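Local coordinates for transglutaminase-like domain-containing protein (Streptococcus suis, PDB 4XZ7) that probably catalyses transglutaminase-type acyl transfer through its transglutaminase-like domain and acts as an antiphagocytic virulence factor of the bacterium, at residues B[229-234]-B[259-264]; B[293-298]-B[310-315]; B[189-194]-B[251-256]; B[245-250]-B[263-268]. All blocks are in the same frame, centred on the assembly; numbering follows the deposited sequence.

Contact 1 of 4, residues B[229-234]-B[259-264]; sequences TYDWEA and RQKAMC
T229 lies against K261, and Y230 against A262, in a two-stranded parallel ladder of strands 229-230 and 261-262. T229 N donates to Q260 O (3.0 Å), A262 N donates to T229 O (2.9 Å), and D231 N donates to A262 O (3.0 Å). A water at the margin joins T229 OG1 to Q260 O. T229 and K261 share one face, where they run side by side with T229 CG2 3.9 Å from K261 CG. Y230 and A262 take the other. The Y230 ring lies obliquely against the backbone at M263 and C264, with Y230 CE1 3.6 Å from M263 CA, and its OH is near the CB of C264.

D231 works in two directions. OD2 meets the guanidinium edge of R259 in a weak salt bridge, 3.5 Å from NH2, with the two planes 42° apart. OD1 caps the following helix, accepting from A234 N at 3.2 Å along a nearly straight bond (172°) that comes from above the carboxylate plane. R259, together with the nearby ammonium of K261, would favour the ionised form of this buried acid. R259 is positioned in turn by its NH1, which bonds to K261 O. Beyond the cap, A234 CB touches M263 SD at 3.5 Å. The ladder leads through M263, the N-cap, to C264 at the start of helix 264-277, consistent with the nucleophile position of the transglutaminase core.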
loop_
_atom_site.group_PDB
_atom_site.type_symbol
_atom_site.label_atom_id
_atom_site.label_comp_id
_atom_site.label_asym_id
_atom_site.label_seq_id
_atom_site.Cartn_x
_atom_site.Cartn_y
_atom_site.Cartn_z
ATOM N N THR B 229 6.594 -6.795 -22.667
ATOM C CA THR B 229 5.749 -5.647 -22.989
ATOM C C THR B 229 6.314 -4.357 -22.380
ATOM O O THR B 229 6.654 -4.328 -21.200
ATOM C CB THR B 229 4.309 -5.871 -22.483
ATOM O OG1 THR B 229 3.709 -6.929 -23.242
ATOM C CG2 THR B 229 3.482 -4.618 -22.618
ATOM N N TYR B 230 6.451 -3.308 -23.185
ATOM C CA TYR B 230 6.720 -1.983 -22.629
ATOM C C TYR B 230 5.432 -1.382 -22.034
ATOM O O TYR B 230 4.390 -1.331 -22.693
ATOM C CB TYR B 230 7.302 -1.021 -23.682
ATOM C CG TYR B 230 8.000 0.147 -23.005
ATOM C CD1 TYR B 230 9.260 -0.022 -22.449
ATOM C CD2 TYR B 230 7.377 1.385 -22.861
ATOM C CE1 TYR B 230 9.902 1.001 -21.790
ATOM C CE2 TYR B 230 8.018 2.436 -22.189
ATOM C CZ TYR B 230 9.287 2.227 -21.659
ATOM O OH TYR B 230 9.969 3.223 -20.995
ATOM N N ASP B 231 5.502 -0.907 -20.803
ATOM C CA ASP B 231 4.293 -0.451 -20.131
ATOM C C ASP B 231 3.973 0.978 -20.526
ATOM O O ASP B 231 4.286 1.914 -19.788
ATOM C CB ASP B 231 4.431 -0.560 -18.611
ATOM C CG ASP B 231 3.092 -0.385 -17.893
ATOM O OD1 ASP B 231 2.140 0.109 -18.521
ATOM O OD2 ASP B 231 2.989 -0.738 -16.702
ATOM N N TRP B 232 3.341 1.140 -21.689
ATOM C CA TRP B 232 2.999 2.457 -22.202
ATOM C C TRP B 232 2.212 3.338 -21.197
ATOM O O TRP B 232 2.525 4.523 -21.029
ATOM C CB TRP B 232 2.223 2.298 -23.528
ATOM C CG TRP B 232 3.044 1.554 -24.531
ATOM C CD1 TRP B 232 2.827 0.286 -25.006
ATOM C CD2 TRP B 232 4.255 2.004 -25.136
ATOM N NE1 TRP B 232 3.814 -0.066 -25.900
ATOM C CE2 TRP B 232 4.705 0.974 -25.995
ATOM C CE3 TRP B 232 4.995 3.193 -25.060
ATOM C CZ2 TRP B 232 5.863 1.090 -26.748
ATOM C CZ3 TRP B 232 6.147 3.311 -25.819
ATOM C CH2 TRP B 232 6.570 2.270 -26.649
ATOM N N GLU B 233 1.218 2.763 -20.523
ATOM C CA GLU B 233 0.393 3.503 -19.554
ATOM C C GLU B 233 1.199 4.071 -18.387
ATOM O O GLU B 233 1.086 5.252 -18.033
ATOM C CB GLU B 233 -0.695 2.593 -18.997
ATOM C CG GLU B 233 -1.729 2.172 -20.000
ATOM C CD GLU B 233 -2.998 2.975 -19.857
ATOM O OE1 GLU B 233 -3.292 3.786 -20.765
ATOM O OE2 GLU B 233 -3.692 2.800 -18.831
ATOM N N ALA B 234 2.013 3.221 -17.781
ATOM C CA ALA B 234 2.823 3.659 -16.653
ATOM C C ALA B 234 3.851 4.700 -17.089
ATOM O O ALA B 234 4.122 5.635 -16.348
ATOM C CB ALA B 234 3.501 2.477 -16.000
ATOM N N ARG B 259 7.046 -10.373 -14.300
ATOM C CA ARG B 259 5.865 -9.667 -14.773
ATOM C C ARG B 259 5.782 -9.656 -16.298
ATOM O O ARG B 259 4.690 -9.575 -16.864
ATOM C CB ARG B 259 5.886 -8.250 -14.216
ATOM C CG ARG B 259 4.666 -7.406 -14.465
ATOM C CD ARG B 259 4.887 -6.113 -13.734
ATOM N NE ARG B 259 3.737 -5.221 -13.768
ATOM C CZ ARG B 259 3.726 -4.052 -14.396
ATOM N NH1 ARG B 259 4.811 -3.649 -15.049
ATOM N NH2 ARG B 259 2.645 -3.279 -14.358
ATOM N N GLN B 260 6.942 -9.715 -16.948
ATOM C CA GLN B 260 7.063 -9.656 -18.407
ATOM C C GLN B 260 6.514 -8.347 -18.975
ATOM O O GLN B 260 6.101 -8.263 -20.133
ATOM C CB GLN B 260 6.364 -10.858 -19.043
ATOM C CG GLN B 260 6.812 -12.199 -18.467
ATOM C CD GLN B 260 6.343 -13.369 -19.302
ATOM O OE1 GLN B 260 5.158 -13.675 -19.345
ATOM N NE2 GLN B 260 7.277 -14.016 -19.992
ATOM N N LYS B 261 6.533 -7.317 -18.142
ATOM C CA LYS B 261 6.020 -6.017 -18.511
ATOM C C LYS B 261 6.849 -5.024 -17.729
ATOM O O LYS B 261 6.960 -5.126 -16.499
ATOM C CB LYS B 261 4.533 -5.888 -18.175
ATOM C CG LYS B 261 3.838 -4.655 -18.731
ATOM C CD LYS B 261 2.361 -4.695 -18.312
ATOM C CE LYS B 261 1.538 -3.613 -18.966
ATOM N NZ LYS B 261 0.207 -3.576 -18.315
ATOM N N ALA B 262 7.439 -4.067 -18.430
ATOM C CA ALA B 262 8.476 -3.265 -17.800
ATOM C C ALA B 262 8.668 -1.917 -18.479
ATOM O O ALA B 262 8.182 -1.687 -19.596
ATOM C CB ALA B 262 9.798 -4.043 -17.788
ATOM N N MET B 263 9.333 -1.040 -17.779
ATOM C CA MET B 263 9.808 0.201 -18.293
ATOM C C MET B 263 11.312 0.225 -18.311
ATOM O O MET B 263 11.907 -0.739 -17.988
ATOM C CB MET B 263 9.278 1.333 -17.465
ATOM C CG MET B 263 7.877 1.630 -17.813
ATOM S SD MET B 263 6.978 2.613 -16.675
ATOM C CE MET B 263 7.969 4.027 -16.425
ATOM N N CYS B 264 11.876 1.354 -18.678
ATOM C CA CYS B 264 13.295 1.484 -18.941
ATOM C C CYS B 264 14.245 0.975 -17.848
ATOM O O CYS B 264 15.161 0.284 -18.146
ATOM C CB CYS B 264 13.681 2.901 -19.411
ATOM S SG CYS B 264 13.499 4.228 -18.225
HETATM O O HOH W 1 4.182 -9.518 -22.124
#

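Contact 2 of 4, residues B[293-298]-B[310-315]; sequences VPHATA and DGTGFI
H295 and D310 form a histidine-carboxylate pair beside C264, an arrangement consistent with the Cys-His-Asp triad of transglutaminase-like enzymes. H295 NE2 donates to D310 OD2 at 3.0 Å along an almost straight path (175°). The acceptor lies in the imidazole plane and is met on its syn side, somewhat out of the carboxylate plane; ring and carboxylate planes are turned 50° apart. CG of H295 is anti to the backbone N (chi1 -165°), on the side of strand 294-302 that faces 310-315. A second donor grips the same oxygen: T312 N reaches D310 OD2 at 3.1 Å in an Asx turn, from the opposite face of the carboxylate to H295. The other oxygen, OD1, accepts from Y339 OH, so the carboxylate is fixed through both oxygens.

In the fold, H295 stands on a strand of the antiparallel part of the core sheet, while D310 lies just past the end of the neighbouring strand 305-309; the pair bridges a strand and the loop that follows its neighbour. T312 OG1 lies in the imidazole plane at its edge, 3.2 Å from H295 CE1, and I315 CD1 packs obliquely at 3.8 Å from the same carbon. The T297 and D310 side chains cross at about a right angle, T297 CG2 lying 3.7 Å from D310 CG. A water donates to A296 O (2.7 Å) and accepts from T312 OG1 (2.9 Å), tying strand to loop next to the pair.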
loop_
_atom_site.group_PDB
_atom_site.type_symbol
_atom_site.label_atom_id
_atom_site.label_comp_id
_atom_site.label_asym_id
_atom_site.label_seq_id
_atom_site.Cartn_x
_atom_site.Cartn_y
_atom_site.Cartn_z
ATOM N N VAL B 293 13.072 13.710 -22.111
ATOM C CA VAL B 293 12.385 13.028 -21.010
ATOM C C VAL B 293 13.330 12.066 -20.274
ATOM O O VAL B 293 14.225 11.468 -20.876
ATOM C CB VAL B 293 11.094 12.292 -21.496
ATOM C CG1 VAL B 293 10.893 12.456 -22.987
ATOM C CG2 VAL B 293 11.082 10.821 -21.085
ATOM N N PRO B 294 13.150 11.938 -18.951
ATOM C CA PRO B 294 14.068 11.124 -18.154
ATOM C C PRO B 294 14.076 9.659 -18.615
ATOM O O PRO B 294 13.023 9.086 -18.894
ATOM C CB PRO B 294 13.512 11.268 -16.725
ATOM C CG PRO B 294 12.679 12.554 -16.763
ATOM C CD PRO B 294 12.077 12.519 -18.123
ATOM N N HIS B 295 15.259 9.061 -18.703
ATOM C CA HIS B 295 15.378 7.734 -19.265
ATOM C C HIS B 295 16.482 6.963 -18.555
ATOM O O HIS B 295 17.254 7.531 -17.761
ATOM C CB HIS B 295 15.646 7.827 -20.777
ATOM C CG HIS B 295 15.442 6.538 -21.516
ATOM N ND1 HIS B 295 14.217 5.902 -21.581
ATOM C CD2 HIS B 295 16.304 5.768 -22.224
ATOM C CE1 HIS B 295 14.337 4.800 -22.304
ATOM N NE2 HIS B 295 15.592 4.693 -22.699
ATOM N N ALA B 296 16.555 5.667 -18.839
ATOM C CA ALA B 296 17.573 4.800 -18.244
ATOM C C ALA B 296 18.089 3.795 -19.254
ATOM O O ALA B 296 17.341 3.326 -20.116
ATOM C CB ALA B 296 17.021 4.083 -17.030
ATOM N N THR B 297 19.378 3.481 -19.157
ATOM C CA THR B 297 20.030 2.568 -20.088
ATOM C C THR B 297 21.067 1.744 -19.324
ATOM O O THR B 297 21.324 2.022 -18.154
ATOM C CB THR B 297 20.746 3.327 -21.246
ATOM O OG1 THR B 297 21.742 4.202 -20.697
ATOM C CG2 THR B 297 19.760 4.150 -22.080
ATOM N N ALA B 298 21.677 0.750 -19.971
ATOM C CA ALA B 298 22.831 0.099 -19.357
ATOM C C ALA B 298 24.117 0.632 -19.967
ATOM O O ALA B 298 24.140 1.049 -21.124
ATOM C CB ALA B 298 22.775 -1.402 -19.518
ATOM N N ASP B 310 20.802 1.151 -25.005
ATOM C CA ASP B 310 19.385 1.448 -24.760
ATOM C C ASP B 310 18.530 0.256 -25.187
ATOM O O ASP B 310 18.372 0.006 -26.386
ATOM C CB ASP B 310 18.947 2.693 -25.536
ATOM C CG ASP B 310 17.628 3.272 -25.036
ATOM O OD1 ASP B 310 17.390 4.462 -25.313
ATOM O OD2 ASP B 310 16.837 2.564 -24.363
ATOM N N GLY B 311 17.995 -0.479 -24.221
ATOM C CA GLY B 311 17.247 -1.687 -24.511
ATOM C C GLY B 311 15.806 -1.392 -24.873
ATOM O O GLY B 311 15.021 -2.303 -25.152
ATOM N N THR B 312 15.449 -0.112 -24.857
ATOM C CA THR B 312 14.097 0.289 -25.207
ATOM C C THR B 312 14.130 1.387 -26.280
ATOM O O THR B 312 13.568 2.472 -26.104
ATOM C CB THR B 312 13.320 0.766 -23.954
ATOM O OG1 THR B 312 14.067 1.789 -23.290
ATOM C CG2 THR B 312 13.132 -0.388 -22.965
ATOM N N GLY B 313 14.772 1.084 -27.403
ATOM C CA GLY B 313 14.993 2.063 -28.445
ATOM C C GLY B 313 13.830 2.284 -29.400
ATOM O O GLY B 313 14.027 2.842 -30.477
ATOM N N PHE B 314 12.630 1.888 -28.986
ATOM C CA PHE B 314 11.423 1.926 -29.826
ATOM C C PHE B 314 10.381 2.934 -29.344
ATOM O O PHE B 314 9.301 3.053 -29.923
ATOM C CB PHE B 314 10.782 0.534 -29.861
ATOM C CG PHE B 314 10.687 -0.107 -28.507
ATOM C CD1 PHE B 314 9.803 0.372 -27.560
ATOM C CD2 PHE B 314 11.507 -1.168 -28.172
ATOM C CE1 PHE B 314 9.741 -0.189 -26.313
ATOM C CE2 PHE B 314 11.436 -1.752 -26.921
ATOM C CZ PHE B 314 10.566 -1.263 -25.993
ATOM N N ILE B 315 10.690 3.642 -28.269
ATOM C CA ILE B 315 9.729 4.556 -27.654
ATOM C C ILE B 315 9.433 5.807 -28.481
ATOM O O ILE B 315 8.281 6.206 -28.636
ATOM C CB ILE B 315 10.228 5.003 -26.282
ATOM C CG1 ILE B 315 10.349 3.789 -25.374
ATOM C CG2 ILE B 315 9.303 6.065 -25.687
ATOM C CD1 ILE B 315 11.156 4.036 -24.141
HETATM O O HOH W 2 16.326 1.230 -21.497
#

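Contact 3 of 4, residues B[189-194]-B[251-256]; sequences ERFIAN and SDLFAV
R190 and F254 make a cation-pi stack that joins helix 188-205 to the turn leading into helix 255-259. The guanidinium lies flat over the ring, planes 11° apart, with R190 CZ 3.9 Å from the ring centroid. R190 CG, anti to the backbone N (chi1 180°), packs on F254 CZ at 3.6 Å. L253 CG covers the opposite face of the same ring, which is sandwiched. The guanidinium is held in place by a salt bridge to E258 and by bonds to K182 O and N183.

One turn along the helix, N194 ND2 donates to L253 O at 3.1 Å from above the carbonyl plane. Its OD1 lies at the F254 ring edge, 3.5 Å from CD1, and also bonds to T257. F191 CD1 meets L253 CD1 at 3.8 Å, the two side chains crossing at about a right angle. The turn itself is a type I turn from D252 to A255, reinforced by F254 N donating to D252 OD1 at 2.9 Å; D252 also bonds to Y173 and N167 of the second subunit. On the inner side F191 and V256 pack on R273 and T270 of helix 264-277, and A255 and V256 on A262 of strand 261-262.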
loop_
_atom_site.group_PDB
_atom_site.type_symbol
_atom_site.label_atom_id
_atom_site.label_comp_id
_atom_site.label_asym_id
_atom_site.label_seq_id
_atom_site.Cartn_x
_atom_site.Cartn_y
_atom_site.Cartn_z
ATOM N N GLU B 189 16.222 -16.714 -1.592
ATOM C CA GLU B 189 15.624 -17.694 -2.486
ATOM C C GLU B 189 14.940 -16.997 -3.659
ATOM O O GLU B 189 15.081 -17.414 -4.810
ATOM C CB GLU B 189 14.614 -18.581 -1.748
ATOM C CG GLU B 189 15.254 -19.635 -0.852
ATOM C CD GLU B 189 15.655 -19.093 0.511
ATOM O OE1 GLU B 189 15.122 -18.034 0.915
ATOM O OE2 GLU B 189 16.499 -19.732 1.178
ATOM N N ARG B 190 14.198 -15.938 -3.358
ATOM C CA ARG B 190 13.529 -15.175 -4.399
ATOM C C ARG B 190 14.553 -14.631 -5.385
ATOM O O ARG B 190 14.339 -14.687 -6.607
ATOM C CB ARG B 190 12.718 -14.037 -3.787
ATOM C CG ARG B 190 12.008 -13.202 -4.797
ATOM C CD ARG B 190 10.700 -13.842 -5.188
ATOM N NE ARG B 190 9.941 -13.003 -6.101
ATOM C CZ ARG B 190 9.172 -11.989 -5.708
ATOM N NH1 ARG B 190 9.077 -11.684 -4.419
ATOM N NH2 ARG B 190 8.501 -11.274 -6.603
ATOM N N PHE B 191 15.668 -14.129 -4.854
ATOM C CA PHE B 191 16.689 -13.495 -5.682
ATOM C C PHE B 191 17.373 -14.517 -6.591
ATOM O O PHE B 191 17.589 -14.263 -7.788
ATOM C CB PHE B 191 17.730 -12.776 -4.815
ATOM C CG PHE B 191 18.745 -11.993 -5.611
ATOM C CD1 PHE B 191 18.486 -10.688 -5.991
ATOM C CD2 PHE B 191 19.953 -12.571 -5.993
ATOM C CE1 PHE B 191 19.413 -9.961 -6.726
ATOM C CE2 PHE B 191 20.884 -11.858 -6.732
ATOM C CZ PHE B 191 20.614 -10.547 -7.102
ATOM N N ILE B 192 17.710 -15.672 -6.028
ATOM C CA ILE B 192 18.281 -16.758 -6.811
ATOM C C ILE B 192 17.298 -17.248 -7.888
ATOM O O ILE B 192 17.706 -17.519 -9.021
ATOM C CB ILE B 192 18.700 -17.922 -5.906
ATOM C CG1 ILE B 192 19.830 -17.460 -4.982
ATOM C CG2 ILE B 192 19.157 -19.110 -6.737
ATOM C CD1 ILE B 192 20.023 -18.338 -3.768
ATOM N N ALA B 193 16.007 -17.334 -7.567
ATOM C CA ALA B 193 15.050 -17.786 -8.585
ATOM C C ALA B 193 14.942 -16.761 -9.725
ATOM O O ALA B 193 14.842 -17.119 -10.905
ATOM C CB ALA B 193 13.688 -18.051 -7.968
ATOM N N ASN B 194 14.990 -15.481 -9.374
ATOM C CA ASN B 194 15.062 -14.445 -10.396
ATOM C C ASN B 194 16.316 -14.559 -11.276
ATOM O O ASN B 194 16.242 -14.391 -12.501
ATOM C CB ASN B 194 14.998 -13.063 -9.759
ATOM C CG ASN B 194 14.605 -11.995 -10.754
ATOM O OD1 ASN B 194 13.512 -12.030 -11.307
ATOM N ND2 ASN B 194 15.505 -11.053 -11.004
ATOM N N SER B 251 9.785 -1.169 -12.972
ATOM C CA SER B 251 11.184 -0.745 -12.864
ATOM C C SER B 251 12.090 -1.658 -12.035
ATOM O O SER B 251 13.320 -1.586 -12.161
ATOM C CB SER B 251 11.254 0.662 -12.267
ATOM O OG SER B 251 10.577 1.602 -13.088
ATOM N N ASP B 252 11.503 -2.496 -11.171
ATOM C CA ASP B 252 12.330 -3.293 -10.274
ATOM C C ASP B 252 12.792 -4.600 -10.911
ATOM O O ASP B 252 12.445 -4.917 -12.050
ATOM C CB ASP B 252 11.625 -3.567 -8.927
ATOM C CG ASP B 252 10.450 -4.544 -9.016
ATOM O OD1 ASP B 252 10.333 -5.326 -9.976
ATOM O OD2 ASP B 252 9.633 -4.542 -8.069
ATOM N N LEU B 253 13.540 -5.369 -10.138
ATOM C CA LEU B 253 14.264 -6.513 -10.669
ATOM C C LEU B 253 13.356 -7.635 -11.151
ATOM O O LEU B 253 13.827 -8.571 -11.789
ATOM C CB LEU B 253 15.239 -7.060 -9.629
ATOM C CG LEU B 253 14.750 -7.754 -8.354
ATOM C CD1 LEU B 253 15.952 -8.450 -7.673
ATOM C CD2 LEU B 253 14.101 -6.784 -7.381
ATOM N N PHE B 254 12.060 -7.534 -10.858
ATOM C CA PHE B 254 11.117 -8.591 -11.227
ATOM C C PHE B 254 10.295 -8.257 -12.465
ATOM O O PHE B 254 9.518 -9.081 -12.950
ATOM C CB PHE B 254 10.175 -8.869 -10.068
ATOM C CG PHE B 254 10.882 -9.258 -8.803
ATOM C CD1 PHE B 254 11.693 -10.392 -8.762
ATOM C CD2 PHE B 254 10.736 -8.507 -7.660
ATOM C CE1 PHE B 254 12.337 -10.752 -7.599
ATOM C CE2 PHE B 254 11.380 -8.873 -6.490
ATOM C CZ PHE B 254 12.179 -9.994 -6.463
ATOM N N ALA B 255 10.465 -7.043 -12.967
ATOM C CA ALA B 255 9.590 -6.526 -13.999
ATOM C C ALA B 255 9.680 -7.312 -15.324
ATOM O O ALA B 255 8.657 -7.729 -15.862
ATOM C CB ALA B 255 9.884 -5.064 -14.236
ATOM N N VAL B 256 10.865 -7.506 -15.883
ATOM C CA VAL B 256 10.851 -8.209 -17.168
ATOM C C VAL B 256 10.852 -9.721 -16.958
ATOM O O VAL B 256 10.361 -10.467 -17.801
ATOM C CB VAL B 256 12.008 -7.761 -18.126
ATOM C CG1 VAL B 256 12.833 -6.636 -17.540
ATOM C CG2 VAL B 256 12.851 -8.942 -18.651
#

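Contact 4 of 4, residues B[245-250]-B[263-268]; sequences INYYLG and MCVGFS
G250 and M263, together with the near edge of Y247, form the tight side of this contact; the hydroxyl end of Y247 is the looser one. M263 N donates to G250 O at 2.8 Å in a nearly straight bond (173°), bringing the two CA atoms to 5.1 Å. The same oxygen receives a CA-H contact from G266, whose CA lies 3.6 Å away; G266, with no side chain, lets the backbones come this close. The end of helix 245-251 thus meets the beginning of helix 264-277 through backbone.

Side chains take over farther from that bond. The M263 chain bends at its end (chi3 53°), putting CE 3.4 Å from CD1 and 3.7 Å from CE1 of Y247. It meets the ring obliquely, the two side chains crossing at about a right angle. At the loose end, Y247 OH only grazes V265 CG2, 4.2 Å away, and the tyrosine remains partly exposed. V265 itself is buried, packing also on A296 and on Y169 of the second subunit.

Within the first turns of helix 264-277, C264 O accepts from both S268 N and S268 OG, each at 2.9 Å and from opposite faces of the carbonyl plane. M263 is the N-cap residue, and its N-H is taken by G250 O just where helix 264-277 begins. The arrangement is consistent with the transglutaminase-like, papain-related fold, with C264 at the start of the central helix and H295 on the sheet packed against it.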
loop_
_atom_site.group_PDB
_atom_site.type_symbol
_atom_site.label_atom_id
_atom_site.label_comp_id
_atom_site.label_asym_id
_atom_site.label_seq_id
_atom_site.Cartn_x
_atom_site.Cartn_y
_atom_site.Cartn_z
ATOM N N ILE B 245 2.225 3.206 -8.402
ATOM C CA ILE B 245 2.913 2.008 -7.941
ATOM C C ILE B 245 3.381 1.178 -9.158
ATOM O O ILE B 245 4.419 0.491 -9.111
ATOM C CB ILE B 245 1.992 1.157 -6.999
ATOM C CG1 ILE B 245 2.759 -0.038 -6.415
ATOM C CG2 ILE B 245 0.776 0.630 -7.751
ATOM C CD1 ILE B 245 1.900 -0.911 -5.516
ATOM N N ASN B 246 2.647 1.288 -10.262
ATOM C CA ASN B 246 3.017 0.589 -11.506
ATOM C C ASN B 246 4.389 1.012 -12.051
ATOM O O ASN B 246 5.036 0.256 -12.776
ATOM C CB ASN B 246 1.955 0.808 -12.574
ATOM C CG ASN B 246 0.646 0.125 -12.238
ATOM O OD1 ASN B 246 0.594 -1.094 -12.047
ATOM N ND2 ASN B 246 -0.420 0.910 -12.156
ATOM N N TYR B 247 4.835 2.219 -11.708
ATOM C CA TYR B 247 6.185 2.632 -12.085
ATOM C C TYR B 247 7.219 1.701 -11.444
ATOM O O TYR B 247 8.160 1.208 -12.098
ATOM C CB TYR B 247 6.470 4.081 -11.675
ATOM C CG TYR B 247 7.916 4.464 -11.916
ATOM C CD1 TYR B 247 8.359 4.840 -13.179
ATOM C CD2 TYR B 247 8.840 4.410 -10.888
ATOM C CE1 TYR B 247 9.692 5.171 -13.403
ATOM C CE2 TYR B 247 10.163 4.726 -11.097
ATOM C CZ TYR B 247 10.589 5.109 -12.348
ATOM O OH TYR B 247 11.914 5.422 -12.523
ATOM N N TYR B 248 7.019 1.436 -10.167
ATOM C CA TYR B 248 7.936 0.587 -9.431
ATOM C C TYR B 248 7.801 -0.862 -9.896
ATOM O O TYR B 248 8.806 -1.570 -10.032
ATOM C CB TYR B 248 7.684 0.746 -7.922
ATOM C CG TYR B 248 7.767 2.208 -7.563
ATOM C CD1 TYR B 248 8.965 2.880 -7.679
ATOM C CD2 TYR B 248 6.644 2.929 -7.191
ATOM C CE1 TYR B 248 9.067 4.214 -7.406
ATOM C CE2 TYR B 248 6.736 4.288 -6.898
ATOM C CZ TYR B 248 7.958 4.919 -7.017
ATOM O OH TYR B 248 8.104 6.262 -6.743
ATOM N N LEU B 249 6.574 -1.288 -10.192
ATOM C CA LEU B 249 6.367 -2.651 -10.697
ATOM C C LEU B 249 6.981 -2.865 -12.085
ATOM O O LEU B 249 7.272 -4.008 -12.485
ATOM C CB LEU B 249 4.883 -2.984 -10.758
ATOM C CG LEU B 249 4.162 -3.077 -9.421
ATOM C CD1 LEU B 249 2.652 -3.146 -9.693
ATOM C CD2 LEU B 249 4.637 -4.320 -8.711
ATOM N N GLY B 250 7.155 -1.781 -12.836
ATOM C CA GLY B 250 7.784 -1.894 -14.142
ATOM C C GLY B 250 9.280 -1.633 -14.123
ATOM O O GLY B 250 9.964 -1.830 -15.150
ATOM N N MET B 263 9.333 -1.040 -17.779
ATOM C CA MET B 263 9.808 0.201 -18.293
ATOM C C MET B 263 11.312 0.225 -18.311
ATOM O O MET B 263 11.907 -0.739 -17.988
ATOM C CB MET B 263 9.278 1.333 -17.465
ATOM C CG MET B 263 7.877 1.630 -17.813
ATOM S SD MET B 263 6.978 2.613 -16.675
ATOM C CE MET B 263 7.969 4.027 -16.425
ATOM N N CYS B 264 11.876 1.354 -18.678
ATOM C CA CYS B 264 13.295 1.484 -18.941
ATOM C C CYS B 264 14.245 0.975 -17.848
ATOM O O CYS B 264 15.161 0.284 -18.146
ATOM C CB CYS B 264 13.681 2.901 -19.411
ATOM S SG CYS B 264 13.499 4.228 -18.225
ATOM N N VAL B 265 13.993 1.329 -16.607
ATOM C CA VAL B 265 14.812 0.879 -15.530
ATOM C C VAL B 265 14.726 -0.626 -15.419
ATOM O O VAL B 265 15.712 -1.251 -15.257
ATOM C CB VAL B 265 14.511 1.568 -14.193
ATOM C CG1 VAL B 265 15.310 0.934 -13.079
ATOM C CG2 VAL B 265 14.839 3.040 -14.280
ATOM N N GLY B 266 13.540 -1.186 -15.565
ATOM C CA GLY B 266 13.421 -2.636 -15.554
ATOM C C GLY B 266 14.258 -3.314 -16.624
ATOM O O GLY B 266 15.120 -4.144 -16.327
ATOM N N PHE B 267 14.003 -2.958 -17.882
ATOM C CA PHE B 267 14.835 -3.435 -18.990
ATOM C C PHE B 267 16.334 -3.312 -18.714
ATOM O O PHE B 267 17.080 -4.258 -18.917
ATOM C CB PHE B 267 14.515 -2.662 -20.260
ATOM C CG PHE B 267 13.304 -3.151 -20.996
ATOM C CD1 PHE B 267 13.442 -3.999 -22.087
ATOM C CD2 PHE B 267 12.033 -2.719 -20.635
ATOM C CE1 PHE B 267 12.331 -4.425 -22.794
ATOM C CE2 PHE B 267 10.909 -3.140 -21.337
ATOM C CZ PHE B 267 11.055 -3.989 -22.422
ATOM N N SER B 268 16.771 -2.143 -18.259
ATOM C CA SER B 268 18.195 -1.872 -18.060
ATOM C C SER B 268 18.780 -2.676 -16.894
ATOM O O SER B 268 19.946 -3.087 -16.934
ATOM C CB SER B 268 18.437 -0.374 -17.826
ATOM O OG SER B 268 17.950 0.414 -18.914
#

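In the fold
Contacts 1 and 4 share M263 and C264, with centres 6 Å apart: the parallel ladder of one and the helix junction of the other both meet at the start of helix 264-277. Contact 2 lies 12 Å from contact 1 and 11 Å from contact 4, centre to centre. It completes the probable active site, with C264 CB 3.5 Å from H295 CE1 and C264 SG 3.4 Å from A296 N. Contact 3 stands farther back, its nearest atoms about 8 Å from contact 2. It meets contact 1 where A255 CB packs on A262 CB at 3.7 Å. Contacts 1, 3 and 4 also touch the second subunit.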